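PDB 3M1R: formimidoylglutamase from Bacillus subtilis, which catalyses the manganese-dependent hydrolysis of N-formimidoyl-L-glutamate to L-glutamate and formamide, a step in histidine degradation. Local coordinates for residues K220-I223 / P224-E228; G263-T267 / D268-E272; R173-D177 / E178-E182; A202-K206 / H207-I211; D21-M25 / S26-A30. One frame throughout, in Å; residues are numbered along the deposited sequence.

Contact 1. Residues K220-I223 / P224-E228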
loop_
_atom_site.group_PDB
_atom_site.type_symbol
_atom_site.label_atom_id
_atom_site.label_comp_id
_atom_site.label_asym_id
_atom_site.label_seq_id
_atom_site.Cartn_x
_atom_site.Cartn_y
_atom_site.Cartn_z
ATOM N N LYS D 220 28.761 26.463 1.823
ATOM C CA LYS D 220 29.635 26.803 0.700
ATOM C C LYS D 220 28.942 26.576 -0.652
ATOM O O LYS D 220 29.264 27.233 -1.644
ATOM C CB LYS D 220 30.943 26.003 0.795
ATOM C CG LYS D 220 31.941 26.248 -0.319
ATOM C CD LYS D 220 32.928 27.357 0.032
ATOM C CE LYS D 220 33.891 26.938 1.136
ATOM N NZ LYS D 220 34.793 25.834 0.709
ATOM N N GLY D 221 27.977 25.659 -0.683
ATOM C CA GLY D 221 27.285 25.322 -1.918
ATOM C C GLY D 221 27.938 24.140 -2.609
ATOM O O GLY D 221 29.165 24.047 -2.662
ATOM N N LEU D 222 27.128 23.228 -3.142
ATOM C CA LEU D 222 27.676 22.017 -3.753
ATOM C C LEU D 222 28.649 22.279 -4.925
ATOM O O LEU D 222 29.769 21.766 -4.935
ATOM C CB LEU D 222 26.556 21.045 -4.168
ATOM C CG LEU D 222 27.055 19.710 -4.728
ATOM C CD1 LEU D 222 28.115 19.094 -3.817
ATOM C CD2 LEU D 222 25.907 18.736 -4.977
ATOM N N ILE D 223 28.224 23.059 -5.914
ATOM C CA ILE D 223 29.085 23.294 -7.067
ATOM C C ILE D 223 30.387 24.038 -6.705
ATOM O O ILE D 223 31.466 23.646 -7.150
ATOM C CB ILE D 223 28.366 24.019 -8.218
ATOM C CG1 ILE D 223 27.156 23.212 -8.705
ATOM C CG2 ILE D 223 29.351 24.255 -9.357
ATOM C CD1 ILE D 223 27.515 22.054 -9.581
ATOM N N PRO D 224 30.295 25.115 -5.910
ATOM C CA PRO D 224 31.545 25.731 -5.437
ATOM C C PRO D 224 32.413 24.759 -4.624
ATOM O O PRO D 224 33.632 24.768 -4.748
ATOM C CB PRO D 224 31.054 26.889 -4.560
ATOM C CG PRO D 224 29.728 27.243 -5.136
ATOM C CD PRO D 224 29.115 25.914 -5.535
ATOM N N THR D 225 31.796 23.919 -3.809
ATOM C CA THR D 225 32.565 22.942 -3.045
ATOM C C THR D 225 33.388 22.044 -3.969
ATOM O O THR D 225 34.545 21.750 -3.691
ATOM C CB THR D 225 31.675 22.066 -2.155
ATOM O OG1 THR D 225 31.111 22.859 -1.104
ATOM C CG2 THR D 225 32.496 20.954 -1.536
ATOM N N ILE D 226 32.791 21.625 -5.077
ATOM C CA ILE D 226 33.473 20.768 -6.046
ATOM C C ILE D 226 34.577 21.495 -6.820
ATOM O O ILE D 226 35.634 20.921 -7.096
ATOM C CB ILE D 226 32.465 20.153 -7.032
ATOM C CG1 ILE D 226 31.521 19.198 -6.307
ATOM C CG2 ILE D 226 33.178 19.418 -8.143
ATOM C CD1 ILE D 226 30.499 18.590 -7.232
ATOM N N LYS D 227 34.340 22.753 -7.174
ATOM C CA LYS D 227 35.363 23.530 -7.870
ATOM C C LYS D 227 36.581 23.707 -6.977
ATOM O O LYS D 227 37.716 23.701 -7.441
ATOM C CB LYS D 227 34.818 24.891 -8.311
ATOM C CG LYS D 227 33.930 24.821 -9.531
ATOM C CD LYS D 227 33.079 26.059 -9.651
ATOM C CE LYS D 227 32.315 26.075 -10.970
ATOM N NZ LYS D 227 31.571 27.354 -11.159
ATOM N N GLU D 228 36.324 23.846 -5.685
ATOM C CA GLU D 228 37.378 24.039 -4.705
ATOM C C GLU D 228 38.271 22.799 -4.587
ATOM O O GLU D 228 39.473 22.918 -4.392
ATOM C CB GLU D 228 36.753 24.392 -3.350
ATOM C CG GLU D 228 37.694 25.054 -2.352
ATOM C CD GLU D 228 36.954 25.861 -1.290
ATOM O OE1 GLU D 228 37.400 25.863 -0.124
ATOM O OE2 GLU D 228 35.928 26.494 -1.621
#
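Pro224 sets its ring against the turn before it, with CB 3.4 Å from Lys220 O and CD pressed on Ile223 CB. Thr225 comes next and holds the N-cap residue, Gly221. Both Thr225 N and Thr225 OG1 donate to Gly221 O, at 2.9 Å and 2.8 Å. The hydroxyl comes from above the carbonyl plane, while the amide lies closer to it. Gly221 has positive phi, and a CB there would jam against the carbonyl before it. Ile226 N binds Leu222 O, and Ile226 CD1 meets Leu222 CD1 at 4.2 Å. Lys227 N bonds to Ile223 O, and its CE lies beside Ile223 CG2. Glu228 closes the segment with a salt bridge. Lys220 NZ donates to Glu228 OE1 and Glu228 OE2, each at 2.7 Å, from above the carboxylate plane. Lys220 reaches it over Thr225: CG stands anti to its own backbone N (chi1 179°), then the chain bends at its later torsions. The pair thus bridges the break between helix 214-220 and helix 222-234. Helix 222-234 rests on helix 267-278, with Leu222 on Ala273, Ile223 and Lys227 on Tyr276, and Ile226 on Ile277.

Contact 2. Residues G263-T267 / D268-E272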
loop_
_atom_site.group_PDB
_atom_site.type_symbol
_atom_site.label_atom_id
_atom_site.label_comp_id
_atom_site.label_asym_id
_atom_site.label_seq_id
_atom_site.Cartn_x
_atom_site.Cartn_y
_atom_site.Cartn_z
ATOM N N GLY D 263 18.039 15.749 6.185
ATOM C CA GLY D 263 19.312 16.458 6.146
ATOM C C GLY D 263 20.209 16.169 4.953
ATOM O O GLY D 263 21.425 16.328 5.039
ATOM N N GLY D 264 19.624 15.764 3.834
ATOM C CA GLY D 264 20.411 15.393 2.670
ATOM C C GLY D 264 20.285 16.323 1.479
ATOM O O GLY D 264 19.624 17.358 1.535
ATOM N N LEU D 265 20.933 15.947 0.384
ATOM C CA LEU D 265 20.895 16.723 -0.846
ATOM C C LEU D 265 19.491 16.718 -1.471
ATOM O O LEU D 265 18.704 15.793 -1.256
ATOM C CB LEU D 265 21.879 16.136 -1.859
ATOM C CG LEU D 265 23.381 16.352 -1.739
ATOM C CD1 LEU D 265 24.040 15.800 -3.015
ATOM C CD2 LEU D 265 23.697 17.844 -1.582
ATOM N N TYR D 266 19.177 17.735 -2.263
ATOM C CA TYR D 266 17.938 17.694 -3.035
ATOM C C TYR D 266 18.289 17.305 -4.477
ATOM O O TYR D 266 19.393 17.547 -4.907
ATOM C CB TYR D 266 17.170 19.015 -2.883
ATOM C CG TYR D 266 16.841 19.296 -1.410
ATOM C CD1 TYR D 266 17.393 20.385 -0.735
ATOM C CD2 TYR D 266 16.015 18.435 -0.685
ATOM C CE1 TYR D 266 17.104 20.623 0.613
ATOM C CE2 TYR D 266 15.722 18.662 0.657
ATOM C CZ TYR D 266 16.266 19.756 1.301
ATOM O OH TYR D 266 15.974 19.968 2.636
ATOM N N THR D 267 17.389 16.634 -5.194
ATOM C CA THR D 267 17.765 16.040 -6.476
ATOM C C THR D 267 18.310 17.039 -7.523
ATOM O O THR D 267 19.279 16.752 -8.201
ATOM C CB THR D 267 16.624 15.209 -7.101
ATOM O OG1 THR D 267 16.089 14.317 -6.122
ATOM C CG2 THR D 267 17.162 14.380 -8.268
ATOM N N ASP D 268 17.694 18.205 -7.645
ATOM C CA ASP D 268 18.147 19.198 -8.613
ATOM C C ASP D 268 19.588 19.659 -8.335
ATOM O O ASP D 268 20.367 19.892 -9.261
ATOM C CB ASP D 268 17.180 20.380 -8.649
ATOM C CG ASP D 268 16.915 20.951 -7.280
ATOM O OD1 ASP D 268 17.834 21.572 -6.708
ATOM O OD2 ASP D 268 15.784 20.778 -6.774
ATOM N N GLU D 269 19.929 19.782 -7.059
ATOM C CA GLU D 269 21.303 20.011 -6.622
ATOM C C GLU D 269 22.239 18.898 -7.108
ATOM O O GLU D 269 23.322 19.164 -7.606
ATOM C CB GLU D 269 21.341 19.984 -5.108
ATOM C CG GLU D 269 21.855 21.207 -4.445
ATOM C CD GLU D 269 21.863 21.038 -2.939
ATOM O OE1 GLU D 269 20.969 20.327 -2.405
ATOM O OE2 GLU D 269 22.777 21.592 -2.294
ATOM N N LEU D 270 21.825 17.646 -6.936
ATOM C CA LEU D 270 22.632 16.515 -7.390
ATOM C C LEU D 270 22.759 16.527 -8.911
ATOM O O LEU D 270 23.858 16.348 -9.455
ATOM C CB LEU D 270 22.033 15.180 -6.909
ATOM C CG LEU D 270 22.716 13.847 -7.271
ATOM C CD1 LEU D 270 24.178 13.828 -6.823
ATOM C CD2 LEU D 270 21.942 12.608 -6.694
ATOM N N LEU D 271 21.639 16.733 -9.603
ATOM C CA LEU D 271 21.660 16.652 -11.063
ATOM C C LEU D 271 22.663 17.672 -11.617
ATOM O O LEU D 271 23.434 17.364 -12.524
ATOM C CB LEU D 271 20.266 16.866 -11.657
ATOM C CG LEU D 271 19.176 15.851 -11.273
ATOM C CD1 LEU D 271 17.823 16.266 -11.858
ATOM C CD2 LEU D 271 19.537 14.466 -11.755
ATOM N N GLU D 272 22.664 18.872 -11.050
ATOM C CA GLU D 272 23.534 19.940 -11.537
ATOM C C GLU D 272 24.989 19.552 -11.320
ATOM O O GLU D 272 25.829 19.764 -12.181
ATOM C CB GLU D 272 23.209 21.260 -10.831
ATOM C CG GLU D 272 23.520 22.507 -11.639
ATOM C CD GLU D 272 22.760 22.562 -12.960
ATOM O OE1 GLU D 272 23.238 23.241 -13.892
ATOM O OE2 GLU D 272 21.691 21.923 -13.077
#
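Glu269 reaches back from the first turn of helix 267-278 to the backbone of Tyr266, the N-cap residue. Tyr266 N donates to Glu269 OE1 at 3.2 Å, in a nearly straight bond of 175° that meets the oxygen close to its C-O axis. The Glu269 chain is extended beyond CG (chi2 -179°), which carries the carboxylate to that amide. Glu269 OE1 also lies obliquely by the Tyr266 ring, 3.9 Å from Tyr266 CD1. Its other oxygen, OE2, makes a salt bridge with Arg218 NH1, so both oxygens of the carboxylate have a partner. Gly264 O sits over the centre of the Tyr266 ring. Leu270 N donates to Tyr266 O at 3.2 Å, the helix's first bond.

The tight side is mostly apolar. Leu265 CD1 is 4.3 Å from Leu270 CD1, and Thr267 CG2 meets Leu271 CG at 3.9 Å. Leu265 CD2 also touches the carboxylate, 3.8 Å from Glu269 OE1. Leu271 N bonds to Thr267 O at 2.7 Å, and Leu271 packs on helix 300-318.

The looser side is at Asp268, whose OD2 makes a weak hydrogen bond to Tyr266 OH of a second subunit.

A carboxylate three residues past the N-cap that takes the N-cap amide is the reciprocal half of a capping box. The tyrosine returns no side-chain bond to Glu269 N, so this helix start in the arginase fold has only that half.

Contact 3. Residues R173-D177 / E178-E182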
loop_
_atom_site.group_PDB
_atom_site.type_symbol
_atom_site.label_atom_id
_atom_site.label_comp_id
_atom_site.label_asym_id
_atom_site.label_seq_id
_atom_site.Cartn_x
_atom_site.Cartn_y
_atom_site.Cartn_z
ATOM N N ARG D 173 36.807 0.751 2.226
ATOM C CA ARG D 173 37.865 0.202 3.071
ATOM C C ARG D 173 38.671 -0.811 2.262
ATOM O O ARG D 173 39.899 -0.840 2.324
ATOM C CB ARG D 173 37.289 -0.453 4.332
ATOM C CG ARG D 173 38.335 -0.740 5.417
ATOM C CD ARG D 173 37.686 -1.193 6.725
ATOM N NE ARG D 173 38.628 -1.115 7.835
ATOM C CZ ARG D 173 38.541 -0.242 8.833
ATOM N NH1 ARG D 173 39.449 -0.248 9.800
ATOM N NH2 ARG D 173 37.541 0.629 8.869
ATOM N N ARG D 174 37.969 -1.643 1.500
ATOM C CA ARG D 174 38.625 -2.621 0.655
ATOM C C ARG D 174 39.500 -1.914 -0.372
ATOM O O ARG D 174 40.648 -2.299 -0.572
ATOM C CB ARG D 174 37.605 -3.524 -0.033
ATOM C CG ARG D 174 37.278 -4.784 0.758
ATOM C CD ARG D 174 36.344 -5.710 -0.008
ATOM N NE ARG D 174 36.452 -7.086 0.470
ATOM C CZ ARG D 174 37.363 -7.955 0.040
ATOM N NH1 ARG D 174 38.248 -7.593 -0.883
ATOM N NH2 ARG D 174 37.390 -9.188 0.531
ATOM N N LEU D 175 38.961 -0.876 -1.008
ATOM C CA LEU D 175 39.725 -0.124 -1.994
ATOM C C LEU D 175 40.961 0.522 -1.356
ATOM O O LEU D 175 42.068 0.319 -1.831
ATOM C CB LEU D 175 38.844 0.918 -2.699
ATOM C CG LEU D 175 37.755 0.355 -3.610
ATOM C CD1 LEU D 175 36.622 1.351 -3.793
ATOM C CD2 LEU D 175 38.315 -0.074 -4.958
ATOM N N LEU D 176 40.773 1.284 -0.278
ATOM C CA LEU D 176 41.899 1.935 0.408
ATOM C C LEU D 176 42.960 0.951 0.921
ATOM O O LEU D 176 44.163 1.109 0.655
ATOM C CB LEU D 176 41.403 2.795 1.571
ATOM C CG LEU D 176 41.138 4.275 1.307
ATOM C CD1 LEU D 176 41.519 4.640 -0.103
ATOM C CD2 LEU D 176 39.702 4.607 1.555
ATOM N N ASP D 177 42.514 -0.067 1.652
ATOM C CA ASP D 177 43.432 -1.047 2.225
ATOM C C ASP D 177 44.283 -1.720 1.147
ATOM O O ASP D 177 45.482 -1.929 1.333
ATOM C CB ASP D 177 42.673 -2.097 3.046
ATOM C CG ASP D 177 42.240 -1.578 4.418
ATOM O OD1 ASP D 177 42.745 -0.517 4.844
ATOM O OD2 ASP D 177 41.407 -2.240 5.082
ATOM N N GLU D 178 43.660 -2.037 0.015
ATOM C CA GLU D 178 44.333 -2.808 -1.022
ATOM C C GLU D 178 45.121 -1.909 -1.974
ATOM O O GLU D 178 45.807 -2.390 -2.876
ATOM C CB GLU D 178 43.320 -3.672 -1.774
ATOM C CG GLU D 178 42.668 -4.717 -0.878
ATOM C CD GLU D 178 41.557 -5.484 -1.567
ATOM O OE1 GLU D 178 41.511 -5.480 -2.815
ATOM O OE2 GLU D 178 40.732 -6.096 -0.853
ATOM N N GLU D 179 45.009 -0.601 -1.749
ATOM C CA GLU D 179 45.716 0.415 -2.525
ATOM C C GLU D 179 45.275 0.488 -3.980
ATOM O O GLU D 179 46.059 0.838 -4.858
ATOM C CB GLU D 179 47.220 0.194 -2.444
ATOM C CG GLU D 179 47.722 0.020 -1.035
ATOM C CD GLU D 179 49.224 0.002 -0.975
ATOM O OE1 GLU D 179 49.791 -1.073 -0.684
ATOM O OE2 GLU D 179 49.833 1.062 -1.231
ATOM N N ILE D 180 44.010 0.169 -4.229
ATOM C CA ILE D 180 43.470 0.239 -5.578
ATOM C C ILE D 180 43.331 1.704 -5.978
ATOM O O ILE D 180 43.646 2.084 -7.103
ATOM C CB ILE D 180 42.135 -0.515 -5.680
ATOM C CG1 ILE D 180 42.362 -1.999 -5.365
ATOM C CG2 ILE D 180 41.519 -0.344 -7.067
ATOM C CD1 ILE D 180 41.089 -2.794 -5.095
ATOM N N ILE D 181 42.868 2.525 -5.044
ATOM C CA ILE D 181 42.908 3.969 -5.212
ATOM C C ILE D 181 43.551 4.547 -3.976
ATOM O O ILE D 181 43.713 3.852 -2.976
ATOM C CB ILE D 181 41.510 4.589 -5.361
ATOM C CG1 ILE D 181 40.698 4.374 -4.083
ATOM C CG2 ILE D 181 40.809 4.067 -6.624
ATOM C CD1 ILE D 181 39.322 5.040 -4.111
ATOM N N GLU D 182 43.924 5.815 -4.040
ATOM C CA GLU D 182 44.549 6.464 -2.895
ATOM C C GLU D 182 43.527 7.312 -2.159
ATOM O O GLU D 182 42.623 7.874 -2.771
ATOM C CB GLU D 182 45.747 7.318 -3.332
ATOM C CG GLU D 182 47.053 6.547 -3.473
ATOM C CD GLU D 182 48.185 7.414 -3.996
ATOM O OE1 GLU D 182 48.046 8.656 -3.967
ATOM O OE2 GLU D 182 49.214 6.857 -4.439
HETATM O O HOH W 1 45.042 3.288 -0.683
#
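Arg174 and Glu178 lie side by side at the end of helix 171-178, which closes in a Schellman motif at Glu179. Arg174 NH1 forms a salt bridge to Glu178 OE2 at 2.9 Å. The guanidinium and carboxylate planes stand 84° apart. Glu179 has positive phi. Its N bonds to Leu176 O, and Ile180 N bonds to Leu175 O at 3.1 Å. The turn brings Ile180 CG2 to 3.8 Å from Leu175 CD2. Ile181 CG1 touches both Leu175 CB and Leu176 CD1.

Further out, Tyr134 holds both charged groups: its hydroxyl hydrogen-bonds Glu178 OE1, and its ring makes a cation-pi contact with Arg174. With an alanine at Arg174, Glu178 OE2 would probably lose its salt-bridge mate and the Tyr134 ring its cation. Ile180 and Ile181 rest on helix 133-141. A water ties the turn together, donating to Leu176 O and to Ile181 O, each at 2.7 Å.

Contact 4. Residues A202-K206 / H207-I211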
loop_
_atom_site.group_PDB
_atom_site.type_symbol
_atom_site.label_atom_id
_atom_site.label_comp_id
_atom_site.label_asym_id
_atom_site.label_seq_id
_atom_site.Cartn_x
_atom_site.Cartn_y
_atom_site.Cartn_z
ATOM N N ALA D 202 37.468 8.456 11.636
ATOM C CA ALA D 202 38.901 8.458 11.904
ATOM C C ALA D 202 39.654 7.698 10.816
ATOM O O ALA D 202 40.727 8.114 10.386
ATOM C CB ALA D 202 39.208 7.857 13.288
ATOM N N TYR D 203 39.093 6.580 10.372
ATOM C CA TYR D 203 39.777 5.750 9.393
ATOM C C TYR D 203 39.925 6.460 8.050
ATOM O O TYR D 203 40.912 6.262 7.348
ATOM C CB TYR D 203 39.050 4.422 9.198
ATOM C CG TYR D 203 39.582 3.642 8.020
ATOM C CD1 TYR D 203 40.503 2.616 8.197
ATOM C CD2 TYR D 203 39.179 3.948 6.722
ATOM C CE1 TYR D 203 40.999 1.904 7.113
ATOM C CE2 TYR D 203 39.672 3.250 5.635
ATOM C CZ TYR D 203 40.579 2.228 5.836
ATOM O OH TYR D 203 41.063 1.526 4.755
ATOM N N ALA D 204 38.935 7.277 7.695
ATOM C CA ALA D 204 38.983 8.035 6.449
ATOM C C ALA D 204 39.956 9.199 6.548
ATOM O O ALA D 204 40.533 9.626 5.550
ATOM C CB ALA D 204 37.586 8.531 6.062
ATOM N N LYS D 205 40.137 9.714 7.756
ATOM C CA LYS D 205 41.065 10.815 7.959
ATOM C C LYS D 205 42.508 10.326 7.919
ATOM O O LYS D 205 43.364 10.949 7.304
ATOM C CB LYS D 205 40.762 11.557 9.263
ATOM C CG LYS D 205 39.451 12.336 9.200
ATOM C CD LYS D 205 39.326 13.319 10.347
ATOM C CE LYS D 205 38.083 14.189 10.198
ATOM N NZ LYS D 205 38.027 15.236 11.263
ATOM N N LYS D 206 42.763 9.194 8.559
ATOM C CA LYS D 206 44.087 8.589 8.555
ATOM C C LYS D 206 44.541 8.474 7.109
ATOM O O LYS D 206 45.690 8.775 6.762
ATOM C CB LYS D 206 44.020 7.193 9.180
ATOM C CG LYS D 206 45.253 6.772 9.948
ATOM C CD LYS D 206 45.100 7.047 11.448
ATOM C CE LYS D 206 43.902 6.300 12.050
ATOM N NZ LYS D 206 43.781 6.473 13.536
ATOM N N HIS D 207 43.605 8.051 6.264
ATOM C CA HIS D 207 43.887 7.748 4.874
ATOM C C HIS D 207 43.840 8.984 3.986
ATOM O O HIS D 207 43.980 8.873 2.773
ATOM C CB HIS D 207 42.904 6.694 4.363
ATOM C CG HIS D 207 43.400 5.291 4.505
ATOM N ND1 HIS D 207 43.335 4.592 5.692
ATOM C CD2 HIS D 207 43.978 4.455 3.609
ATOM C CE1 HIS D 207 43.851 3.388 5.524
ATOM N NE2 HIS D 207 44.249 3.281 4.268
ATOM N N ASN D 208 43.632 10.151 4.594
ATOM C CA ASN D 208 43.590 11.421 3.860
ATOM C C ASN D 208 42.481 11.501 2.817
ATOM O O ASN D 208 42.697 11.978 1.695
ATOM C CB ASN D 208 44.941 11.725 3.201
ATOM C CG ASN D 208 46.048 11.881 4.209
ATOM O OD1 ASN D 208 46.032 12.803 5.024
ATOM N ND2 ASN D 208 47.013 10.973 4.172
ATOM N N VAL D 209 41.295 11.037 3.192
ATOM C CA VAL D 209 40.136 11.188 2.325
ATOM C C VAL D 209 39.639 12.632 2.413
ATOM O O VAL D 209 39.671 13.258 3.482
ATOM C CB VAL D 209 39.027 10.152 2.675
ATOM C CG1 VAL D 209 37.685 10.482 1.975
ATOM C CG2 VAL D 209 39.495 8.757 2.296
ATOM N N ASN D 210 39.209 13.167 1.278
ATOM C CA ASN D 210 38.637 14.501 1.228
ATOM C C ASN D 210 37.166 14.454 1.598
ATOM O O ASN D 210 36.320 14.052 0.793
ATOM C CB ASN D 210 38.797 15.096 -0.164
ATOM C CG ASN D 210 40.237 15.115 -0.620
ATOM O OD1 ASN D 210 41.084 15.786 -0.028
ATOM N ND2 ASN D 210 40.524 14.368 -1.674
ATOM N N ILE D 211 36.864 14.888 2.812
ATOM C CA ILE D 211 35.510 14.790 3.321
ATOM C C ILE D 211 34.780 16.129 3.279
ATOM O O ILE D 211 35.246 17.119 3.825
ATOM C CB ILE D 211 35.504 14.233 4.743
ATOM C CG1 ILE D 211 36.284 12.922 4.775
ATOM C CG2 ILE D 211 34.057 14.040 5.234
ATOM C CD1 ILE D 211 36.884 12.604 6.130
#
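The rings of Tyr203 and His207 form an offset stack, with centroids 4.5 Å apart and planes at 28°. His207 ND1 lies over one face of Tyr203, toward its rim. Tyr203 OH in turn lies over one face of His207, 3.4 Å from His207 CE1. With CG anti to the backbone N (chi1 170°), the Tyr203 ring reaches along the helix to His207. His207 N and ND1 both make weak bonds to Tyr203 O. The Tyr203 hydroxyl bonds to Asp177 OD1, and its ring also meets Arg173 in a cation-pi contact. A leucine at Tyr203 would probably strip His207 of its stacking partner and Asp177 of its hydroxyl mate.

Next to the stack, the helix ends in a Schellman motif. Asn208, with positive phi, donates from N to Lys205 O at 2.8 Å, and Val209 N meets Ala204 O at 2.9 Å. Ala204 CB packs on Val209 CB and on Ile211 CD1. This turn joins helix 198-206 to strand 210-213 in a beta-alpha-beta unit. The strand pairs with strand 186-191, while Tyr203 and His207 pack on helix 171-178.

Contact 5. Residues D21-M25 / S26-A30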
loop_
_atom_site.group_PDB
_atom_site.type_symbol
_atom_site.label_atom_id
_atom_site.label_comp_id
_atom_site.label_asym_id
_atom_site.label_seq_id
_atom_site.Cartn_x
_atom_site.Cartn_y
_atom_site.Cartn_z
ATOM N N ASP D 21 6.470 12.529 -33.237
ATOM C CA ASP D 21 7.186 13.787 -33.065
ATOM C C ASP D 21 8.052 13.740 -31.807
ATOM O O ASP D 21 8.733 14.706 -31.451
ATOM C CB ASP D 21 6.194 14.953 -32.994
ATOM C CG ASP D 21 5.496 15.211 -34.325
ATOM O OD1 ASP D 21 4.276 15.504 -34.320
ATOM O OD2 ASP D 21 6.176 15.118 -35.372
ATOM N N VAL D 22 8.021 12.600 -31.135
ATOM C CA VAL D 22 8.763 12.442 -29.890
ATOM C C VAL D 22 9.946 11.507 -30.066
ATOM O O VAL D 22 9.867 10.510 -30.792
ATOM C CB VAL D 22 7.842 11.903 -28.776
ATOM C CG1 VAL D 22 8.607 11.695 -27.461
ATOM C CG2 VAL D 22 6.684 12.854 -28.585
ATOM N N THR D 23 11.050 11.849 -29.415
ATOM C CA THR D 23 12.165 10.925 -29.302
ATOM C C THR D 23 12.472 10.702 -27.836
ATOM O O THR D 23 12.977 11.603 -27.166
ATOM C CB THR D 23 13.444 11.433 -29.956
ATOM O OG1 THR D 23 13.239 11.572 -31.368
ATOM C CG2 THR D 23 14.558 10.420 -29.705
ATOM N N LYS D 24 12.170 9.497 -27.358
ATOM C CA LYS D 24 12.429 9.105 -25.982
ATOM C C LYS D 24 13.647 8.206 -25.959
ATOM O O LYS D 24 14.075 7.726 -27.010
ATOM C CB LYS D 24 11.210 8.379 -25.411
ATOM C CG LYS D 24 9.981 9.268 -25.364
ATOM C CD LYS D 24 8.802 8.579 -24.726
ATOM C CE LYS D 24 8.437 7.300 -25.477
ATOM N NZ LYS D 24 7.375 6.505 -24.770
HETATM N N MSE D 25 14.208 7.974 -24.773
HETATM C CA MSE D 25 15.407 7.162 -24.680
HETATM C C MSE D 25 15.152 5.775 -25.264
HETATM O O MSE D 25 16.052 5.145 -25.819
HETATM C CB MSE D 25 15.903 7.082 -23.230
HETATM C CG MSE D 25 16.526 8.382 -22.739
HETATM SE SE MSE D 25 18.113 8.938 -23.786
HETATM C CE MSE D 25 19.368 7.588 -23.122
ATOM N N SER D 26 13.915 5.305 -25.148
ATOM C CA SER D 26 13.565 4.003 -25.710
ATOM C C SER D 26 13.814 3.920 -27.218
ATOM O O SER D 26 13.997 2.836 -27.754
ATOM C CB SER D 26 12.113 3.678 -25.437
ATOM O OG SER D 26 11.314 4.810 -25.690
ATOM N N ASP D 27 13.804 5.062 -27.897
ATOM C CA ASP D 27 14.015 5.083 -29.340
ATOM C C ASP D 27 15.502 5.030 -29.655
ATOM O O ASP D 27 15.882 4.836 -30.801
ATOM C CB ASP D 27 13.385 6.337 -29.960
ATOM C CG ASP D 27 11.890 6.433 -29.688
ATOM O OD1 ASP D 27 11.180 5.423 -29.876
ATOM O OD2 ASP D 27 11.425 7.520 -29.290
ATOM N N LEU D 28 16.342 5.198 -28.635
ATOM C CA LEU D 28 17.789 5.346 -28.858
ATOM C C LEU D 28 18.641 4.270 -28.188
ATOM O O LEU D 28 19.845 4.212 -28.388
ATOM C CB LEU D 28 18.254 6.715 -28.375
ATOM C CG LEU D 28 17.722 7.927 -29.118
ATOM C CD1 LEU D 28 17.907 9.147 -28.284
ATOM C CD2 LEU D 28 18.476 8.071 -30.432
ATOM N N ILE D 29 18.010 3.431 -27.380
ATOM C CA ILE D 29 18.715 2.388 -26.654
ATOM C C ILE D 29 18.537 1.073 -27.388
ATOM O O ILE D 29 17.413 0.646 -27.641
ATOM C CB ILE D 29 18.176 2.244 -25.215
ATOM C CG1 ILE D 29 18.556 3.460 -24.368
ATOM C CG2 ILE D 29 18.665 0.954 -24.569
ATOM C CD1 ILE D 29 18.030 3.380 -22.921
ATOM N N ALA D 30 19.648 0.441 -27.742
ATOM C CA ALA D 30 19.602 -0.850 -28.405
ATOM C C ALA D 30 20.287 -1.927 -27.568
ATOM O O ALA D 30 21.321 -1.689 -26.947
ATOM C CB ALA D 30 20.255 -0.763 -29.757
#
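Asp27 folds back over the chain to take the backbone N of Lys24. Asp27 CB lies 3.3 Å from Lys24 O. CG stands beside its own backbone N (chi1 -58°), which turns the carboxylate toward Lys24. Asp27 CG is then 3.7 Å from Lys24 O. At the tip, Asp27 OD2 accepts from Lys24 N at 2.9 Å, on its anti side and 29° out of the carboxylate plane. The same oxygen lies 3.5 Å from Thr23 CA. The other oxygen, OD1, has a long, weak ion pair with Lys18.

Asp27 N donates to Lys24 O at 2.8 Å, from above the carbonyl plane. The two residues are therefore bonded both ways round the turn. Leu28 N bonds to Met25 O at 2.8 Å, and Ile29 N adds a weak bond to the same oxygen. Lys24-Asp27 and Met25-Leu28 are overlapping type I beta turns. Thr23 CG2 meets Leu28 CD1 at 3.9 Å, the two side chains crossing at about a right angle. Ser26 OG passes Lys24 CB and bonds to Lys69 O.

Met25, a selenomethionine, is the buried member. Its side chain packs on Leu68 of helix 60-69, Leu87 of strand 87-93, and Leu310 and Leu313 of helix 300-318. The turn leads into strand 29-31, an outermost strand of the parallel sheet within this chain, beside strand 87-93, where the backbones of Leu28 and Ala30 hydrogen-bond with Leu87.

Overall arrangement
Along the chain the order is contact 5, 3, 4, 1 and 2, without nesting. Contacts 5 and 4 lead into strands 29-31 and 210-213, the two outermost strands of the chain's parallel sheet; the contact centres are about 43 Å apart. Contacts 3 and 4 touch, so the ends of helices 171-178 and 198-206 meet, centres about 12 Å apart. Contacts 1 and 2 also touch, where Leu222 packs on Leu265 and on the backbone of Glu269. There the starts of helices 222-234 and 267-278 lie against each other. Contacts 1 to 4 each have a side chain about 8 to 11 Å from a metal-binding residue; contact 5 lies away from the site. Contacts 2 and 5 both reach a second subunit.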